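Local coordinates for core protein VP4 (Bluetongue virus, PDB 2JHP), which builds and methylates the cap on viral messenger RNA inside the core particle, combining several capping activities in one elongated polypeptide, at residues 5-10 and 46-52; 54-59 and 77-83; 68-74 and 83-89. All coordinates share one frame; numbering follows the deposited sequence.

Contact 1 (5-10 and 46-52); sequences HAVLYV and TDVYAYG
Tyr9 and Ala50 meet on one side of two parallel strands, and the phenol ring of Tyr9 then runs forward along its neighbour until its OH bonds to Gly52 O at 2.8 Å. That carbonyl oxygen lies in the plane of the ring at its edge, and the hydroxyl reaches it 23° off the carbonyl plane. With CG anti to the backbone N (chi1 171°), the ring is carried beyond the Ala50 methyl, which also receives Val7 CG1 at 3.7 Å. On the other side Leu8 crosses Tyr49: its CB lies 3.9 Å from CD1 of the tyrosine, whose ring edge also faces Leu8 O. The Tyr49 hydroxyl continues to Glu103 on helix 99-112. Strands 7-10 and 48-51 are adjacent inner strands of a five-stranded parallel sheet; the chain between them runs through edge strand 25-27, and helix 34-41 makes the beta-alpha-beta connection from that strand to 48-51. Their backbones are joined by Leu8 N to Val48 O at 2.6 Å, Ala50 N to Leu8 O and Val10 N to Ala50 O. Before the strands pair, Asp47 swings its carboxylate across to Ala6 N, 2.6 Å from OD1 and met on the anti side, 31° out of the carboxylate plane. OD2 of the same group forms a salt bridge with Arg110, and His5, whose CB rests 3.3 Å from Thr46 O, turns its NE2 to Asn41.

Contact 2 (54-59 and 77-83); sequences VSKWTI and QLADIIK
Ile59 lays its branched side chain over four residues of the 77-83 segment. Its CB meets Leu78 CD2 at 3.8 Å, while CG2 sits 3.2 Å from Asp80 OD2 and also touches Ile81 CG1. The other branch, with CG1 anti to the backbone N (chi1 172°), sends CD1 to the aliphatic part of Lys83, 3.5 Å from CD, the two chains crossing at about a right angle. Lys83 is bent at chi2 and chi4, and its ammonium goes on to Asp488 O, leaving its methylenes to the isoleucine. Thr58 meets Asp80 obliquely, its CB 3.3 Å from OD2. Here the chain makes a type I turn from Val54 to Trp57 and then enters helix 59-64, with Thr58 at the N-cap; the opposing segment is the hairpin connection between the antiparallel strands 75-77 and 82-84. One backbone bond joins turn to hairpin: Ala79 N donates to Trp57 O at 3.0 Å and 168° at the hydrogen, approaching from 51° above the carbonyl plane. Beside this bond the Ala79 methyl fits against the turn, 3.3 Å from Ser55 O. Leu78 sets its CB and CG against Trp57 O, and its CD1 approaches Val54 CG2. Within the hairpin, Gln77 folds back so that NE2 donates to Leu78 O at 2.8 Å, in the carbonyl plane and on a lone pair.

Contact 3 (68-74 and 83-89); sequences IFISTHK and KTVDVRI
Ile70 and Val87 lie side by side, pointing the same way, with Ile70 CG1 3.7 Å from Val87 CB. The other branch of Ile70, CG2, packs against CG1 and CD1 of Ile89, while Ile68, two residues earlier in the strand, brings its CG2 to Val87 CG2. Parallel backbone bonds flank this apolar row: Val87 N to Phe69 O, Ser71 N to Val87 O, and Ile89 N to Ser71 O at 2.7 Å. They add strand 87-88 at the margin of the five-stranded parallel sheet. Toward the start of the pairing, Asp86 OD1 accepts from Phe69 N at 3.2 Å and lies at the edge of the phenylalanine ring; the carboxylate also forms a salt bridge with Arg63. At the other end Arg88, extended from CG to NE, donates from NE to Thr72 O at 2.6 Å, with a weak second bond from NH2 to the same oxygen. Lys74 N lies 3.7 Å above the centre of the guanidinium plane, and Val85 N bonds to Lys74 O at 3.1 Å. The NE bond, with the weak one from NH2 beside it, would help to restrain the group's rotation, while the nearby arginine charge probably polarises the Thr72 peptide.

Overall arrangement
From the N terminus, strand 7-10 is followed by helix 15-18, edge strand 25-27 and helix 34-41 before 46-52 comes back beside it, so contact 1 closes the first and longest loop. The chain then enters 54-59 and helix 59-64 and comes back as strand 67-71, beside strand 7-10, where Tyr9 O to Ile70 N and Val7 O to Ile68 N probably are hydrogen bonds uniting contacts 1 and 3. Contacts 2 and 3 begin only after contact 1 is complete, and they cross: segment 68-74 falls between the halves of contact 2, and both share Lys83. Contact 2 ties the turn before helix 59-64 to the small hairpin, contact 3 the sheet to its edge strand, and the Phe69 ring touches Ile59 and Leu78.

Contact 1 (5-10 and 46-52)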
loop_
_atom_site.group_PDB
_atom_site.type_symbol
_atom_site.label_atom_id
_atom_site.label_comp_id
_atom_site.label_asym_id
_atom_site.label_seq_id
_atom_site.Cartn_x
_atom_site.Cartn_y
_atom_site.Cartn_z
ATOM N N HIS A 5 -11.496 7.062 17.942
ATOM C CA HIS A 5 -12.810 7.094 17.329
ATOM C C HIS A 5 -12.876 8.203 16.276
ATOM O O HIS A 5 -12.193 9.216 16.385
ATOM C CB HIS A 5 -13.885 7.301 18.391
ATOM C CG HIS A 5 -13.863 8.663 19.014
ATOM N ND1 HIS A 5 -13.295 8.906 20.250
ATOM C CD2 HIS A 5 -14.309 9.863 18.562
ATOM C CE1 HIS A 5 -13.413 10.191 20.540
ATOM N NE2 HIS A 5 -14.021 10.794 19.532
ATOM N N ALA A 6 -13.699 7.989 15.257
ATOM C CA ALA A 6 -13.991 9.007 14.265
ATOM C C ALA A 6 -15.179 9.829 14.740
ATOM O O ALA A 6 -16.091 9.296 15.392
ATOM C CB ALA A 6 -14.298 8.357 12.928
ATOM N N VAL A 7 -15.165 11.113 14.446
ATOM C CA VAL A 7 -16.348 11.901 14.635
ATOM C C VAL A 7 -17.099 11.872 13.297
ATOM O O VAL A 7 -16.657 12.452 12.295
ATOM C CB VAL A 7 -16.013 13.357 15.087
ATOM C CG1 VAL A 7 -17.273 14.210 15.194
ATOM C CG2 VAL A 7 -15.272 13.344 16.419
ATOM N N LEU A 8 -18.218 11.151 13.277
ATOM C CA LEU A 8 -18.992 10.980 12.073
ATOM C C LEU A 8 -19.912 12.173 11.939
ATOM O O LEU A 8 -21.041 12.190 12.454
ATOM C CB LEU A 8 -19.762 9.659 12.101
ATOM C CG LEU A 8 -18.988 8.365 12.365
ATOM C CD1 LEU A 8 -19.937 7.140 12.422
ATOM C CD2 LEU A 8 -17.888 8.157 11.325
ATOM N N TYR A 9 -19.401 13.185 11.255
ATOM C CA TYR A 9 -20.118 14.433 11.109
ATOM C C TYR A 9 -21.042 14.403 9.901
ATOM O O TYR A 9 -20.621 14.106 8.773
ATOM C CB TYR A 9 -19.151 15.613 11.024
ATOM C CG TYR A 9 -19.824 16.922 10.667
ATOM C CD1 TYR A 9 -20.257 17.803 11.661
ATOM C CD2 TYR A 9 -20.031 17.278 9.328
ATOM C CE1 TYR A 9 -20.880 19.008 11.328
ATOM C CE2 TYR A 9 -20.647 18.475 8.985
ATOM C CZ TYR A 9 -21.065 19.338 9.986
ATOM O OH TYR A 9 -21.676 20.512 9.642
ATOM N N VAL A 10 -22.303 14.735 10.150
ATOM C CA VAL A 10 -23.309 14.809 9.092
ATOM C C VAL A 10 -23.862 16.225 8.968
ATOM O O VAL A 10 -23.949 16.956 9.960
ATOM C CB VAL A 10 -24.458 13.792 9.322
ATOM C CG1 VAL A 10 -23.894 12.382 9.459
ATOM C CG2 VAL A 10 -25.289 14.162 10.554
ATOM N N THR A 46 -16.582 5.667 21.706
ATOM C CA THR A 46 -16.864 4.967 20.444
ATOM C C THR A 46 -16.946 6.018 19.354
ATOM O O THR A 46 -16.891 7.209 19.657
ATOM C CB THR A 46 -18.233 4.231 20.471
ATOM O OG1 THR A 46 -19.287 5.193 20.580
ATOM C CG2 THR A 46 -18.330 3.278 21.630
ATOM N N ASP A 47 -17.100 5.595 18.098
ATOM C CA ASP A 47 -17.495 6.527 17.041
ATOM C C ASP A 47 -18.774 7.242 17.458
ATOM O O ASP A 47 -19.614 6.671 18.169
ATOM C CB ASP A 47 -17.672 5.831 15.687
ATOM C CG ASP A 47 -16.349 5.330 15.103
ATOM O OD1 ASP A 47 -15.279 5.883 15.450
ATOM O OD2 ASP A 47 -16.374 4.377 14.295
ATOM N N VAL A 48 -18.888 8.502 17.044
ATOM C CA VAL A 48 -19.983 9.381 17.447
ATOM C C VAL A 48 -20.472 10.194 16.280
ATOM O O VAL A 48 -19.695 10.576 15.400
ATOM C CB VAL A 48 -19.567 10.391 18.543
ATOM C CG1 VAL A 48 -19.680 9.763 19.884
ATOM C CG2 VAL A 48 -18.150 10.927 18.307
ATOM N N TYR A 49 -21.769 10.475 16.291
ATOM C CA TYR A 49 -22.343 11.325 15.270
ATOM C C TYR A 49 -22.286 12.766 15.717
ATOM O O TYR A 49 -22.390 13.058 16.908
ATOM C CB TYR A 49 -23.783 10.932 15.000
ATOM C CG TYR A 49 -23.942 9.640 14.252
ATOM C CD1 TYR A 49 -23.539 9.521 12.920
ATOM C CD2 TYR A 49 -24.529 8.539 14.865
ATOM C CE1 TYR A 49 -23.704 8.322 12.220
ATOM C CE2 TYR A 49 -24.695 7.333 14.176
ATOM C CZ TYR A 49 -24.284 7.238 12.861
ATOM O OH TYR A 49 -24.449 6.051 12.203
ATOM N N ALA A 50 -22.125 13.663 14.752
ATOM C CA ALA A 50 -22.131 15.092 15.022
ATOM C C ALA A 50 -22.840 15.874 13.921
ATOM O O ALA A 50 -22.701 15.566 12.737
ATOM C CB ALA A 50 -20.704 15.596 15.197
ATOM N N TYR A 51 -23.592 16.892 14.332
ATOM C CA TYR A 51 -24.238 17.842 13.420
ATOM C C TYR A 51 -24.208 19.261 13.997
ATOM O O TYR A 51 -24.020 19.444 15.202
ATOM C CB TYR A 51 -25.689 17.426 13.134
ATOM C CG TYR A 51 -26.608 17.453 14.343
ATOM C CD1 TYR A 51 -27.130 18.656 14.823
ATOM C CD2 TYR A 51 -26.971 16.272 14.996
ATOM C CE1 TYR A 51 -27.981 18.687 15.929
ATOM C CE2 TYR A 51 -27.825 16.292 16.104
ATOM C CZ TYR A 51 -28.324 17.504 16.564
ATOM O OH TYR A 51 -29.163 17.535 17.658
ATOM N N GLY A 52 -24.426 20.253 13.133
ATOM C CA GLY A 52 -24.345 21.667 13.515
ATOM C C GLY A 52 -23.199 22.360 12.799
ATOM O O GLY A 52 -22.466 21.724 12.030
#

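Contact 2 (54-59 and 77-83)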
loop_
_atom_site.group_PDB
_atom_site.type_symbol
_atom_site.label_atom_id
_atom_site.label_comp_id
_atom_site.label_asym_id
_atom_site.label_seq_id
_atom_site.Cartn_x
_atom_site.Cartn_y
_atom_site.Cartn_z
ATOM N N VAL A 54 -19.786 23.854 11.704
ATOM C CA VAL A 54 -18.347 23.591 11.881
ATOM C C VAL A 54 -17.498 24.538 11.044
ATOM O O VAL A 54 -16.284 24.350 10.918
ATOM C CB VAL A 54 -17.944 22.122 11.515
ATOM C CG1 VAL A 54 -18.412 21.135 12.579
ATOM C CG2 VAL A 54 -18.450 21.725 10.124
ATOM N N SER A 55 -18.144 25.566 10.494
ATOM C CA SER A 55 -17.565 26.392 9.435
ATOM C C SER A 55 -16.415 27.307 9.875
ATOM O O SER A 55 -15.700 27.839 9.024
ATOM C CB SER A 55 -18.656 27.218 8.758
ATOM O OG SER A 55 -19.110 28.259 9.613
ATOM N N LYS A 56 -16.244 27.499 11.183
ATOM C CA LYS A 56 -15.147 28.329 11.690
ATOM C C LYS A 56 -13.906 27.510 12.088
ATOM O O LYS A 56 -12.951 28.042 12.664
ATOM C CB LYS A 56 -15.621 29.247 12.825
ATOM C CG LYS A 56 -15.974 28.552 14.131
ATOM C CD LYS A 56 -16.307 29.589 15.185
ATOM C CE LYS A 56 -16.174 29.032 16.584
ATOM N NZ LYS A 56 -16.482 30.080 17.602
ATOM N N TRP A 57 -13.925 26.222 11.747
ATOM C CA TRP A 57 -12.795 25.320 11.998
ATOM C C TRP A 57 -12.075 24.898 10.711
ATOM O O TRP A 57 -12.715 24.672 9.675
ATOM C CB TRP A 57 -13.259 24.091 12.786
ATOM C CG TRP A 57 -13.989 24.439 14.068
ATOM C CD1 TRP A 57 -15.287 24.151 14.378
ATOM C CD2 TRP A 57 -13.458 25.152 15.194
ATOM N NE1 TRP A 57 -15.594 24.628 15.630
ATOM C CE2 TRP A 57 -14.491 25.251 16.152
ATOM C CE3 TRP A 57 -12.206 25.716 15.489
ATOM C CZ2 TRP A 57 -14.314 25.890 17.383
ATOM C CZ3 TRP A 57 -12.031 26.348 16.712
ATOM C CH2 TRP A 57 -13.080 26.432 17.644
ATOM N N THR A 58 -10.744 24.812 10.778
ATOM C CA THR A 58 -9.945 24.374 9.628
ATOM C C THR A 58 -9.990 22.850 9.465
ATOM O O THR A 58 -10.229 22.105 10.426
ATOM C CB THR A 58 -8.467 24.818 9.711
ATOM O OG1 THR A 58 -7.812 24.110 10.767
ATOM C CG2 THR A 58 -8.330 26.341 9.922
ATOM N N ILE A 59 -9.755 22.399 8.240
ATOM C CA ILE A 59 -9.741 20.980 7.902
ATOM C C ILE A 59 -8.832 20.140 8.830
ATOM O O ILE A 59 -9.283 19.150 9.413
ATOM C CB ILE A 59 -9.428 20.757 6.381
ATOM C CG1 ILE A 59 -9.219 19.276 6.080
ATOM C CG2 ILE A 59 -8.206 21.533 5.930
ATOM C CD1 ILE A 59 -10.442 18.483 6.170
ATOM N N GLN A 77 -18.506 23.654 3.619
ATOM C CA GLN A 77 -17.694 24.855 3.769
ATOM C C GLN A 77 -17.010 24.914 5.136
ATOM O O GLN A 77 -17.663 25.095 6.164
ATOM C CB GLN A 77 -18.537 26.113 3.544
ATOM C CG GLN A 77 -17.749 27.405 3.677
ATOM C CD GLN A 77 -16.737 27.583 2.564
ATOM O OE1 GLN A 77 -17.097 27.950 1.435
ATOM N NE2 GLN A 77 -15.463 27.345 2.873
ATOM N N LEU A 78 -15.691 24.758 5.127
ATOM C CA LEU A 78 -14.871 24.901 6.329
ATOM C C LEU A 78 -14.208 26.280 6.360
ATOM O O LEU A 78 -14.395 27.081 5.435
ATOM C CB LEU A 78 -13.822 23.783 6.393
ATOM C CG LEU A 78 -14.125 22.445 7.079
ATOM C CD1 LEU A 78 -15.575 22.018 6.971
ATOM C CD2 LEU A 78 -13.217 21.359 6.529
ATOM N N ALA A 79 -13.448 26.565 7.420
ATOM C CA ALA A 79 -12.791 27.878 7.584
ATOM C C ALA A 79 -11.569 28.008 6.695
ATOM O O ALA A 79 -11.008 29.087 6.542
ATOM C CB ALA A 79 -12.392 28.093 9.041
ATOM N N ASP A 80 -11.189 26.883 6.104
ATOM C CA ASP A 80 -9.887 26.681 5.508
ATOM C C ASP A 80 -10.050 26.502 4.008
ATOM O O ASP A 80 -9.457 27.233 3.218
ATOM C CB ASP A 80 -9.294 25.393 6.110
ATOM C CG ASP A 80 -7.786 25.286 5.941
ATOM O OD1 ASP A 80 -7.198 26.015 5.109
ATOM O OD2 ASP A 80 -7.185 24.462 6.659
ATOM N N ILE A 81 -10.849 25.499 3.637
ATOM C CA ILE A 81 -11.076 25.107 2.250
ATOM C C ILE A 81 -12.542 24.700 2.066
ATOM O O ILE A 81 -13.291 24.575 3.042
ATOM C CB ILE A 81 -10.155 23.914 1.825
ATOM C CG1 ILE A 81 -10.392 22.685 2.712
ATOM C CG2 ILE A 81 -8.672 24.317 1.828
ATOM C CD1 ILE A 81 -9.879 21.388 2.113
ATOM N N ILE A 82 -12.946 24.509 0.812
ATOM C CA ILE A 82 -14.225 23.882 0.505
ATOM C C ILE A 82 -13.960 22.372 0.416
ATOM O O ILE A 82 -13.535 21.856 -0.627
ATOM C CB ILE A 82 -14.868 24.470 -0.786
ATOM C CG1 ILE A 82 -15.127 25.972 -0.610
ATOM C CG2 ILE A 82 -16.175 23.767 -1.108
ATOM C CD1 ILE A 82 -15.562 26.701 -1.863
ATOM N N LYS A 83 -14.188 21.680 1.531
ATOM C CA LYS A 83 -13.809 20.274 1.677
ATOM C C LYS A 83 -14.733 19.326 0.927
ATOM O O LYS A 83 -15.939 19.345 1.148
ATOM C CB LYS A 83 -13.773 19.886 3.165
ATOM C CG LYS A 83 -13.512 18.402 3.442
ATOM C CD LYS A 83 -12.087 17.981 3.072
ATOM C CE LYS A 83 -11.903 16.468 3.157
ATOM N NZ LYS A 83 -12.182 15.753 1.875
#

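Contact 3 (68-74 and 83-89)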
loop_
_atom_site.group_PDB
_atom_site.type_symbol
_atom_site.label_atom_id
_atom_site.label_comp_id
_atom_site.label_asym_id
_atom_site.label_seq_id
_atom_site.Cartn_x
_atom_site.Cartn_y
_atom_site.Cartn_z
ATOM N N ILE A 68 -15.067 12.907 9.978
ATOM C CA ILE A 68 -15.382 12.370 8.671
ATOM C C ILE A 68 -16.656 13.075 8.243
ATOM O O ILE A 68 -17.624 13.160 9.014
ATOM C CB ILE A 68 -15.579 10.840 8.714
ATOM C CG1 ILE A 68 -14.226 10.147 8.895
ATOM C CG2 ILE A 68 -16.309 10.312 7.449
ATOM C CD1 ILE A 68 -14.327 8.602 9.118
ATOM N N PHE A 69 -16.651 13.577 7.014
ATOM C CA PHE A 69 -17.726 14.435 6.541
ATOM C C PHE A 69 -18.702 13.645 5.679
ATOM O O PHE A 69 -18.327 13.082 4.650
ATOM C CB PHE A 69 -17.142 15.655 5.821
ATOM C CG PHE A 69 -16.132 16.408 6.648
ATOM C CD1 PHE A 69 -14.790 16.045 6.643
ATOM C CD2 PHE A 69 -16.522 17.469 7.456
ATOM C CE1 PHE A 69 -13.857 16.744 7.423
ATOM C CE2 PHE A 69 -15.592 18.162 8.230
ATOM C CZ PHE A 69 -14.264 17.799 8.211
ATOM N N ILE A 70 -19.948 13.582 6.143
ATOM C CA ILE A 70 -20.997 12.808 5.481
ATOM C C ILE A 70 -22.150 13.727 5.079
ATOM O O ILE A 70 -22.648 14.493 5.906
ATOM C CB ILE A 70 -21.540 11.684 6.402
ATOM C CG1 ILE A 70 -20.416 10.769 6.892
ATOM C CG2 ILE A 70 -22.591 10.860 5.691
ATOM C CD1 ILE A 70 -20.168 10.848 8.369
ATOM N N SER A 71 -22.573 13.649 3.817
ATOM C CA SER A 71 -23.688 14.471 3.319
ATOM C C SER A 71 -24.292 13.927 2.030
ATOM O O SER A 71 -23.710 13.055 1.383
ATOM C CB SER A 71 -23.227 15.917 3.072
ATOM O OG SER A 71 -24.294 16.727 2.594
ATOM N N THR A 72 -25.461 14.452 1.665
ATOM C CA THR A 72 -26.017 14.233 0.334
ATOM C C THR A 72 -25.327 15.171 -0.657
ATOM O O THR A 72 -25.108 14.809 -1.814
ATOM C CB THR A 72 -27.561 14.439 0.276
ATOM O OG1 THR A 72 -27.898 15.775 0.671
ATOM C CG2 THR A 72 -28.282 13.435 1.176
ATOM N N HIS A 73 -24.972 16.364 -0.176
ATOM C CA HIS A 73 -24.333 17.411 -0.984
ATOM C C HIS A 73 -22.875 17.068 -1.343
ATOM O O HIS A 73 -22.264 16.196 -0.725
ATOM C CB HIS A 73 -24.422 18.771 -0.267
ATOM C CG HIS A 73 -25.809 19.133 0.187
ATOM N ND1 HIS A 73 -26.093 19.501 1.486
ATOM C CD2 HIS A 73 -26.989 19.180 -0.483
ATOM C CE1 HIS A 73 -27.385 19.760 1.596
ATOM N NE2 HIS A 73 -27.951 19.571 0.417
ATOM N N LYS A 74 -22.323 17.745 -2.349
ATOM C CA LYS A 74 -20.976 17.427 -2.835
ATOM C C LYS A 74 -19.871 17.798 -1.842
ATOM O O LYS A 74 -18.862 17.097 -1.742
ATOM C CB LYS A 74 -20.702 18.086 -4.190
ATOM C CG LYS A 74 -19.655 17.338 -5.029
ATOM C CD LYS A 74 -18.913 18.242 -6.028
ATOM C CE LYS A 74 -17.700 18.941 -5.393
ATOM N NZ LYS A 74 -16.582 18.014 -5.050
ATOM N N LYS A 83 -14.188 21.680 1.531
ATOM C CA LYS A 83 -13.809 20.274 1.677
ATOM C C LYS A 83 -14.733 19.326 0.927
ATOM O O LYS A 83 -15.939 19.345 1.148
ATOM C CB LYS A 83 -13.773 19.886 3.165
ATOM C CG LYS A 83 -13.512 18.402 3.442
ATOM C CD LYS A 83 -12.087 17.981 3.072
ATOM C CE LYS A 83 -11.903 16.468 3.157
ATOM N NZ LYS A 83 -12.182 15.753 1.875
ATOM N N THR A 84 -14.160 18.485 0.066
ATOM C CA THR A 84 -14.907 17.424 -0.617
ATOM C C THR A 84 -15.475 16.435 0.402
ATOM O O THR A 84 -14.774 16.005 1.322
ATOM C CB THR A 84 -14.027 16.662 -1.637
ATOM O OG1 THR A 84 -13.412 17.592 -2.532
ATOM C CG2 THR A 84 -14.858 15.678 -2.448
ATOM N N VAL A 85 -16.749 16.092 0.229
ATOM C CA VAL A 85 -17.461 15.187 1.136
ATOM C C VAL A 85 -16.856 13.778 1.126
ATOM O O VAL A 85 -16.718 13.161 0.069
ATOM C CB VAL A 85 -18.989 15.193 0.826
ATOM C CG1 VAL A 85 -19.658 13.922 1.245
ATOM C CG2 VAL A 85 -19.656 16.363 1.521
ATOM N N ASP A 86 -16.464 13.302 2.308
ATOM C CA ASP A 86 -15.868 11.968 2.480
ATOM C C ASP A 86 -16.829 10.839 2.114
ATOM O O ASP A 86 -16.484 9.955 1.335
ATOM C CB ASP A 86 -15.381 11.760 3.923
ATOM C CG ASP A 86 -14.148 12.583 4.262
ATOM O OD1 ASP A 86 -13.980 12.905 5.457
ATOM O OD2 ASP A 86 -13.350 12.907 3.353
ATOM N N VAL A 87 -18.024 10.867 2.701
ATOM C CA VAL A 87 -19.056 9.872 2.417
ATOM C C VAL A 87 -20.247 10.591 1.814
ATOM O O VAL A 87 -20.914 11.365 2.499
ATOM C CB VAL A 87 -19.528 9.125 3.697
ATOM C CG1 VAL A 87 -20.486 7.984 3.343
ATOM C CG2 VAL A 87 -18.359 8.593 4.477
ATOM N N ARG A 88 -20.519 10.346 0.538
ATOM C CA ARG A 88 -21.710 10.935 -0.071
ATOM C C ARG A 88 -22.912 10.003 -0.013
ATOM O O ARG A 88 -22.942 8.965 -0.670
ATOM C CB ARG A 88 -21.464 11.437 -1.499
ATOM C CG ARG A 88 -22.597 12.313 -1.990
ATOM C CD ARG A 88 -22.243 13.107 -3.222
ATOM N NE ARG A 88 -23.330 14.027 -3.549
ATOM C CZ ARG A 88 -23.312 14.910 -4.543
ATOM N NH1 ARG A 88 -22.253 15.011 -5.338
ATOM N NH2 ARG A 88 -24.361 15.697 -4.742
ATOM N N ILE A 89 -23.885 10.397 0.801
ATOM C CA ILE A 89 -25.127 9.661 0.977
ATOM C C ILE A 89 -26.051 9.910 -0.201
ATOM O O ILE A 89 -26.401 11.057 -0.485
ATOM C CB ILE A 89 -25.845 10.050 2.292
ATOM C CG1 ILE A 89 -24.904 9.881 3.485
ATOM C CG2 ILE A 89 -27.131 9.230 2.478
ATOM C CD1 ILE A 89 -24.400 8.459 3.695
#